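PDB 6MLT: hemolysin-related protein from Vibrio cholerae serotype O1, which is a secreted biofilm matrix protein that binds calcium and probably carbohydrates, and probably contributes to biofilm adhesion. Local coordinates for residues E236-V241 against S275-S280; F223-N228 against S602-T607. All blocks are in the same frame, centred on the assembly; numbering follows the deposited sequence.

Contact 1: E236-V241 against S275-S280; sequences ELVVSV and SVQAVS. With NA (sodium ion), chain G.
Gln277 reaches across to Ser240 and Val238, and these three side chains show how one long polar residue can join two sheet faces that are too far apart to share backbone hydrogen bonds. The axes of the strands 236-241 and 277-279 lie 8.6 Å apart and run nearly antiparallel, at 159°, so the gap between them is filled by side chains. The Gln277 amide gives NE2 to Ser240 OG in a short, nearly straight bond of 2.6 Å that lies close to the amide plane. Ser240 presents its hydroxyl with OG beside its own backbone N and anti to the carbonyl carbon (chi1 -71°), while its CB packs against the backbone leading into the other strand, 3.5 Å from Ser275 C. CG of Gln277 sits nearly eclipsed with its backbone N (chi1 -21°), an unusual torsion consistent with a tightly fitted side chain, and the chain bends at the second torsion. Its amide is fixed from other sides too: NE2 also bonds Phe223 O, and OE1 accepts from Ser225 OG, so both buried ends are satisfied and the rotation of the group is set. The aliphatic part of Gln277 lies alongside Val238, the two pointing opposite ways, with CG 3.8 Å from Val238 CG1. The other branch of Val238 continues the apolar seam, its CG2 4.2 Å from Val279 CG2. At the start of the strand Glu236 grips the sodium ion with both carboxylate oxygens, the site being completed by Asn228, Asp230, Asp232 and Lys234 O. The two strands belong to successive four-stranded antiparallel sheets, consistent with blades of a beta-propeller; strand 236-241 runs between 224-227 and 252-256, and Val238 and Gln277 both touch Ile445 of strand 443-448, the neighbour of 277-279.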
ATOM      1  N   GLU A 236      -8.604   0.832  -5.798  1.00 23.57           N
ATOM      2  CA  GLU A 236      -9.719   1.413  -5.071  1.00 22.57           C
ATOM      3  C   GLU A 236      -9.180   2.477  -4.125  1.00 21.88           C
ATOM      4  O   GLU A 236      -8.012   2.462  -3.739  1.00 23.27           O
ATOM      5  CB  GLU A 236     -10.495   0.346  -4.292  1.00 25.69           C
ATOM      6  CG  GLU A 236     -11.491  -0.455  -5.138  1.00 37.51           C
ATOM      7  CD  GLU A 236     -10.845  -1.591  -5.920  1.00 44.84           C
ATOM      8  OE1 GLU A 236     -10.080  -2.379  -5.319  1.00 44.17           O
ATOM      9  OE2 GLU A 236     -11.107  -1.700  -7.139  1.00 47.65           O
ATOM     10  N   LEU A 237     -10.056   3.408  -3.765  1.00 21.56           N
ATOM     11  CA  LEU A 237      -9.701   4.581  -2.984  1.00 20.35           C
ATOM     12  C   LEU A 237     -10.565   4.609  -1.730  1.00 21.40           C
ATOM     13  O   LEU A 237     -11.793   4.529  -1.823  1.00 22.43           O
ATOM     14  CB  LEU A 237      -9.915   5.840  -3.824  1.00 24.80           C
ATOM     15  CG  LEU A 237      -9.337   7.174  -3.384  1.00 33.97           C
ATOM     16  CD1 LEU A 237      -7.817   7.128  -3.325  1.00 36.57           C
ATOM     17  CD2 LEU A 237      -9.807   8.255  -4.355  1.00 37.37           C
ATOM     18  N   VAL A 238      -9.928   4.693  -0.566  1.00 18.29           N
ATOM     19  CA  VAL A 238     -10.625   4.817   0.713  1.00 18.25           C
ATOM     20  C   VAL A 238     -10.528   6.266   1.163  1.00 20.06           C
ATOM     21  O   VAL A 238      -9.429   6.829   1.198  1.00 20.96           O
ATOM     22  CB  VAL A 238     -10.020   3.882   1.775  1.00 18.10           C
ATOM     23  CG1 VAL A 238     -10.878   3.895   3.030  1.00 19.01           C
ATOM     24  CG2 VAL A 238      -9.887   2.472   1.232  1.00 18.40           C
ATOM     25  N   VAL A 239     -11.664   6.865   1.528  1.00 17.31           N
ATOM     26  CA  VAL A 239     -11.710   8.277   1.896  1.00 19.04           C
ATOM     27  C   VAL A 239     -12.467   8.448   3.208  1.00 19.65           C
ATOM     28  O   VAL A 239     -13.407   7.703   3.507  1.00 19.58           O
ATOM     29  CB  VAL A 239     -12.357   9.134   0.787  1.00 20.88           C
ATOM     30  CG1 VAL A 239     -11.601   8.976  -0.524  1.00 23.70           C
ATOM     31  CG2 VAL A 239     -13.829   8.767   0.599  1.00 22.41           C
ATOM     32  N   SER A 240     -12.066   9.463   3.976  1.00 18.81           N
ATOM     33  CA  SER A 240     -12.677   9.807   5.258  1.00 20.89           C
ATOM     34  C   SER A 240     -13.175  11.245   5.231  1.00 18.84           C
ATOM     35  O   SER A 240     -12.451  12.149   4.798  1.00 18.55           O
ATOM     36  CB  SER A 240     -11.677   9.642   6.414  1.00 24.40           C
ATOM     37  OG  SER A 240     -11.383   8.283   6.682  1.00 25.44           O
ATOM     38  N   VAL A 241     -14.398  11.453   5.711  1.00 17.48           N
ATOM     39  CA  VAL A 241     -14.961  12.783   5.932  1.00 16.31           C
ATOM     40  C   VAL A 241     -15.228  12.922   7.426  1.00 15.39           C
ATOM     41  O   VAL A 241     -16.172  12.302   7.933  1.00 17.53           O
ATOM     42  CB  VAL A 241     -16.250  12.990   5.123  1.00 18.03           C
ATOM     43  CG1 VAL A 241     -16.830  14.379   5.380  1.00 17.91           C
ATOM     44  CG2 VAL A 241     -15.990  12.781   3.637  1.00 20.07           C
ATOM     45  N   SER A 275     -10.704  10.974  10.111  1.00 17.93           N
ATOM     46  CA  SER A 275     -10.002  11.733   9.082  1.00 16.80           C
ATOM     47  C   SER A 275      -9.033  10.902   8.257  1.00 18.29           C
ATOM     48  O   SER A 275      -8.603  11.366   7.192  1.00 17.72           O
ATOM     49  CB  SER A 275      -9.206  12.891   9.701  1.00 18.34           C
ATOM     50  OG  SER A 275      -7.964  12.435  10.226  1.00 16.44           O
ATOM     51  N   VAL A 276      -8.663   9.707   8.719  1.00 17.08           N
ATOM     52  CA  VAL A 276      -7.569   8.953   8.119  1.00 15.71           C
ATOM     53  C   VAL A 276      -7.774   7.486   8.453  1.00 17.78           C
ATOM     54  O   VAL A 276      -8.407   7.147   9.458  1.00 17.53           O
ATOM     55  CB  VAL A 276      -6.196   9.475   8.621  1.00 17.55           C
ATOM     56  CG1 VAL A 276      -6.050   9.251  10.121  1.00 15.42           C
ATOM     57  CG2 VAL A 276      -5.040   8.813   7.869  1.00 19.10           C
ATOM     58  N   GLN A 277      -7.256   6.614   7.588  1.00 14.48           N
ATOM     59  CA  GLN A 277      -7.346   5.177   7.760  1.00 18.18           C
ATOM     60  C   GLN A 277      -5.991   4.546   7.498  1.00 16.95           C
ATOM     61  O   GLN A 277      -5.115   5.141   6.863  1.00 18.04           O
ATOM     62  CB  GLN A 277      -8.353   4.527   6.794  1.00 17.23           C
ATOM     63  CG  GLN A 277      -9.383   5.448   6.212  1.00 22.70           C
ATOM     64  CD  GLN A 277      -8.826   6.426   5.169  1.00 22.80           C
ATOM     65  OE1 GLN A 277      -7.803   6.182   4.533  1.00 24.37           O
ATOM     66  NE2 GLN A 277      -9.504   7.543   5.010  1.00 21.74           N
ATOM     67  N   ALA A 278      -5.842   3.324   7.999  1.00 19.60           N
ATOM     68  CA  ALA A 278      -4.802   2.404   7.567  1.00 19.34           C
ATOM     69  C   ALA A 278      -5.479   1.226   6.881  1.00 19.33           C
ATOM     70  O   ALA A 278      -6.567   0.805   7.286  1.00 19.48           O
ATOM     71  CB  ALA A 278      -3.942   1.929   8.748  1.00 19.18           C
ATOM     72  N   VAL A 279      -4.852   0.718   5.822  1.00 19.24           N
ATOM     73  CA  VAL A 279      -5.405  -0.367   5.018  1.00 21.04           C
ATOM     74  C   VAL A 279      -4.323  -1.427   4.876  1.00 20.27           C
ATOM     75  O   VAL A 279      -3.224  -1.132   4.391  1.00 19.29           O
ATOM     76  CB  VAL A 279      -5.863   0.128   3.636  1.00 22.46           C
ATOM     77  CG1 VAL A 279      -6.492  -1.011   2.835  1.00 22.53           C
ATOM     78  CG2 VAL A 279      -6.825   1.309   3.785  1.00 23.69           C
ATOM     79  N   SER A 280      -4.614  -2.650   5.297  1.00 18.97           N
ATOM     80  CA  SER A 280      -3.549  -3.647   5.329  1.00 19.38           C
ATOM     81  C   SER A 280      -4.140  -5.040   5.502  1.00 19.30           C
ATOM     82  O   SER A 280      -5.361  -5.229   5.536  1.00 19.12           O
ATOM     83  CB  SER A 280      -2.556  -3.336   6.447  1.00 19.93           C
ATOM     84  OG  SER A 280      -1.326  -3.980   6.198  1.00 21.12           O
TER
HETATM   85 NA    NA G1006      -9.430  -3.610  -7.578  1.00 31.34          NA

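Contact 2: F223-N228 against S602-T607; sequences FSSVAN and SFRSAT. With NA (sodium ion), chain G.
The first strand of a propeller-like blade, 224-227, meets the C-terminal loop 602-607 deep in the protein, where Phe603 and Arg604 share the work of docking. The Phe603 ring lies flat against the strand: Ser225 CA sits 3.8 Å from its centroid and only 7° off the ring normal, a CH-pi contact. Further along, Val226 CG1 packs 3.7 Å from Phe603 CE2. The Arg604 chain bends at chi3 (-75°), which sets NE; beyond it NH2 donates to Ser224 O at 2.9 Å from above the carbonyl plane. The same NH2 makes a weak bond to Ser225 OG, already engaged by Gln277. One face of the guanidinium receives Phe603 CE1, while a water at its edge links NH1 to Ser224 O. A second water donates to both Val226 O (2.7 Å) and Ser602 O (2.8 Å). Just past the strand, Asn228 OD1 binds the sodium ion at 2.4 Å. With NE bonded to Gln277 O, the guanidinium meets neutral oxygens of backbone, hydroxyl and water, and the dipoles of these partners probably help to offset its buried positive charge.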
ATOM      1  N   PHE A 223      -8.010  12.524   4.660  1.00 15.59           N
ATOM      2  CA  PHE A 223      -6.984  11.652   4.121  1.00 15.84           C
ATOM      3  C   PHE A 223      -7.591  10.446   3.423  1.00 18.60           C
ATOM      4  O   PHE A 223      -8.709  10.008   3.720  1.00 19.34           O
ATOM      5  CB  PHE A 223      -6.035  11.213   5.236  1.00 15.75           C
ATOM      6  CG  PHE A 223      -5.267  12.356   5.838  1.00 14.82           C
ATOM      7  CD1 PHE A 223      -4.153  12.863   5.194  1.00 18.59           C
ATOM      8  CD2 PHE A 223      -5.671  12.942   7.026  1.00 15.29           C
ATOM      9  CE1 PHE A 223      -3.452  13.930   5.733  1.00 18.32           C
ATOM     10  CE2 PHE A 223      -4.971  14.012   7.562  1.00 18.51           C
ATOM     11  CZ  PHE A 223      -3.860  14.498   6.912  1.00 17.98           C
ATOM     12  N   SER A 224      -6.833   9.919   2.471  1.00 16.43           N
ATOM     13  CA  SER A 224      -7.255   8.802   1.659  1.00 16.93           C
ATOM     14  C   SER A 224      -6.138   7.773   1.607  1.00 17.47           C
ATOM     15  O   SER A 224      -4.979   8.052   1.933  1.00 18.06           O
ATOM     16  CB  SER A 224      -7.630   9.260   0.242  1.00 21.88           C
ATOM     17  OG  SER A 224      -6.516   9.856  -0.398  1.00 27.96           O
ATOM     18  N   SER A 225      -6.531   6.568   1.216  1.00 15.26           N
ATOM     19  CA  SER A 225      -5.653   5.431   1.014  1.00 16.79           C
ATOM     20  C   SER A 225      -6.017   4.802  -0.320  1.00 20.59           C
ATOM     21  O   SER A 225      -7.180   4.824  -0.727  1.00 21.84           O
ATOM     22  CB  SER A 225      -5.819   4.376   2.128  1.00 16.85           C
ATOM     23  OG  SER A 225      -5.620   4.925   3.418  1.00 19.65           O
ATOM     24  N   VAL A 226      -5.030   4.224  -0.992  1.00 18.94           N
ATOM     25  CA  VAL A 226      -5.270   3.449  -2.200  1.00 21.55           C
ATOM     26  C   VAL A 226      -4.901   2.007  -1.897  1.00 21.30           C
ATOM     27  O   VAL A 226      -3.927   1.743  -1.184  1.00 20.07           O
ATOM     28  CB  VAL A 226      -4.485   4.007  -3.407  1.00 30.98           C
ATOM     29  CG1 VAL A 226      -2.993   3.982  -3.151  1.00 39.64           C
ATOM     30  CG2 VAL A 226      -4.831   3.243  -4.670  1.00 33.21           C
ATOM     31  N   ALA A 227      -5.700   1.079  -2.412  1.00 18.25           N
ATOM     32  CA  ALA A 227      -5.497  -0.336  -2.152  1.00 18.26           C
ATOM     33  C   ALA A 227      -6.362  -1.125  -3.121  1.00 20.99           C
ATOM     34  O   ALA A 227      -7.260  -0.582  -3.768  1.00 21.80           O
ATOM     35  CB  ALA A 227      -5.843  -0.706  -0.711  1.00 21.09           C
ATOM     36  N   ASN A 228      -6.085  -2.419  -3.202  1.00 21.68           N
ATOM     37  CA  ASN A 228      -6.912  -3.341  -3.962  1.00 22.76           C
ATOM     38  C   ASN A 228      -7.845  -4.053  -2.993  1.00 23.87           C
ATOM     39  O   ASN A 228      -7.390  -4.797  -2.115  1.00 23.84           O
ATOM     40  CB  ASN A 228      -6.062  -4.345  -4.734  1.00 28.85           C
ATOM     41  CG  ASN A 228      -6.872  -5.113  -5.765  1.00 38.12           C
ATOM     42  OD1 ASN A 228      -8.027  -4.779  -6.035  1.00 37.66           O
ATOM     43  ND2 ASN A 228      -6.267  -6.140  -6.350  1.00 39.91           N
ATOM     44  N   SER A 602      -0.802  -2.245   0.883  1.00 20.02           N
ATOM     45  CA  SER A 602      -1.022  -1.666   2.199  1.00 19.08           C
ATOM     46  C   SER A 602      -0.885  -0.153   2.113  1.00 19.04           C
ATOM     47  O   SER A 602      -0.344   0.388   1.145  1.00 16.13           O
ATOM     48  CB  SER A 602      -0.037  -2.219   3.238  1.00 22.43           C
ATOM     49  OG  SER A 602       1.276  -1.746   2.984  1.00 22.03           O
ATOM     50  N   PHE A 603      -1.375   0.522   3.148  1.00 17.26           N
ATOM     51  CA  PHE A 603      -1.285   1.971   3.242  1.00 17.17           C
ATOM     52  C   PHE A 603      -1.186   2.337   4.716  1.00 20.18           C
ATOM     53  O   PHE A 603      -2.025   1.926   5.523  1.00 18.21           O
ATOM     54  CB  PHE A 603      -2.491   2.642   2.575  1.00 15.99           C
ATOM     55  CG  PHE A 603      -2.177   3.976   1.963  1.00 15.87           C
ATOM     56  CD1 PHE A 603      -2.089   5.109   2.755  1.00 15.97           C
ATOM     57  CD2 PHE A 603      -1.956   4.098   0.595  1.00 17.99           C
ATOM     58  CE1 PHE A 603      -1.792   6.334   2.199  1.00 18.11           C
ATOM     59  CE2 PHE A 603      -1.659   5.328   0.036  1.00 21.52           C
ATOM     60  CZ  PHE A 603      -1.575   6.445   0.837  1.00 19.81           C
ATOM     61  N   ARG A 604      -0.137   3.091   5.051  1.00 17.59           N
ATOM     62  CA  ARG A 604       0.221   3.426   6.429  1.00 16.75           C
ATOM     63  C   ARG A 604       0.487   2.174   7.267  1.00 16.54           C
ATOM     64  O   ARG A 604       0.183   2.122   8.457  1.00 17.29           O
ATOM     65  CB  ARG A 604      -0.837   4.336   7.064  1.00 18.81           C
ATOM     66  CG  ARG A 604      -0.579   5.831   6.744  1.00 18.51           C
ATOM     67  CD  ARG A 604      -1.702   6.743   7.229  1.00 19.31           C
ATOM     68  NE  ARG A 604      -2.885   6.648   6.371  1.00 16.69           N
ATOM     69  CZ  ARG A 604      -3.188   7.496   5.396  1.00 18.61           C
ATOM     70  NH1 ARG A 604      -2.411   8.537   5.123  1.00 17.88           N
ATOM     71  NH2 ARG A 604      -4.289   7.307   4.691  1.00 19.55           N
ATOM     72  N   SER A 605       1.103   1.173   6.643  1.00 14.66           N
ATOM     73  CA  SER A 605       1.681   0.033   7.338  1.00 18.91           C
ATOM     74  C   SER A 605       3.203   0.077   7.255  1.00 17.08           C
ATOM     75  O   SER A 605       3.771   0.380   6.198  1.00 17.12           O
ATOM     76  CB  SER A 605       1.196  -1.294   6.748  1.00 21.44           C
ATOM     77  OG  SER A 605       1.917  -2.365   7.328  1.00 18.00           O
ATOM     78  N   ALA A 606       3.857  -0.247   8.368  1.00 16.26           N
ATOM     79  CA  ALA A 606       5.308  -0.340   8.423  1.00 16.36           C
ATOM     80  C   ALA A 606       5.841  -1.706   8.013  1.00 18.15           C
ATOM     81  O   ALA A 606       7.062  -1.880   7.935  1.00 18.89           O
ATOM     82  CB  ALA A 606       5.801  -0.015   9.839  1.00 17.68           C
ATOM     83  N   THR A 607       4.970  -2.680   7.759  1.00 17.20           N
ATOM     84  CA  THR A 607       5.413  -4.056   7.563  1.00 16.96           C
ATOM     85  C   THR A 607       5.929  -4.255   6.144  1.00 18.19           C
ATOM     86  O   THR A 607       5.198  -4.036   5.175  1.00 20.06           O
ATOM     87  CB  THR A 607       4.272  -5.029   7.842  1.00 18.37           C
ATOM     88  OG1 THR A 607       3.780  -4.823   9.170  1.00 20.92           O
ATOM     89  CG2 THR A 607       4.748  -6.489   7.689  1.00 21.29           C
TER
HETATM   90 NA    NA G1006      -9.430  -3.610  -7.578  1.00 31.34          NA
HETATM   91  O   HOH W   1      -3.310  10.107   2.784  1.00 17.12           O
HETATM   92  O   HOH W   2      -1.540   0.446  -1.440  1.00 30.39           O

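In the fold
From the N terminus the chain builds several earlier sheets before it reaches 223-228 and then, after the sodium-binding loop, its sheet neighbour 236-241. Two more strands of that blade follow before 275-280 returns to its face, so contact 1 closes a loop of 33 residues and joins one blade to the next. The chain then passes through the inserted beta-prism lectin region and further blades before 602-607 comes back. Contact 2 thus closes a loop of 373 residues, within which the whole of contact 1 lies. Their centres are 8 Å apart, and the C-terminal segment also bonds 275-280 directly, Phe603 pairing with Val279 through the backbone. Two adjacent blades and the chain's end are tied together.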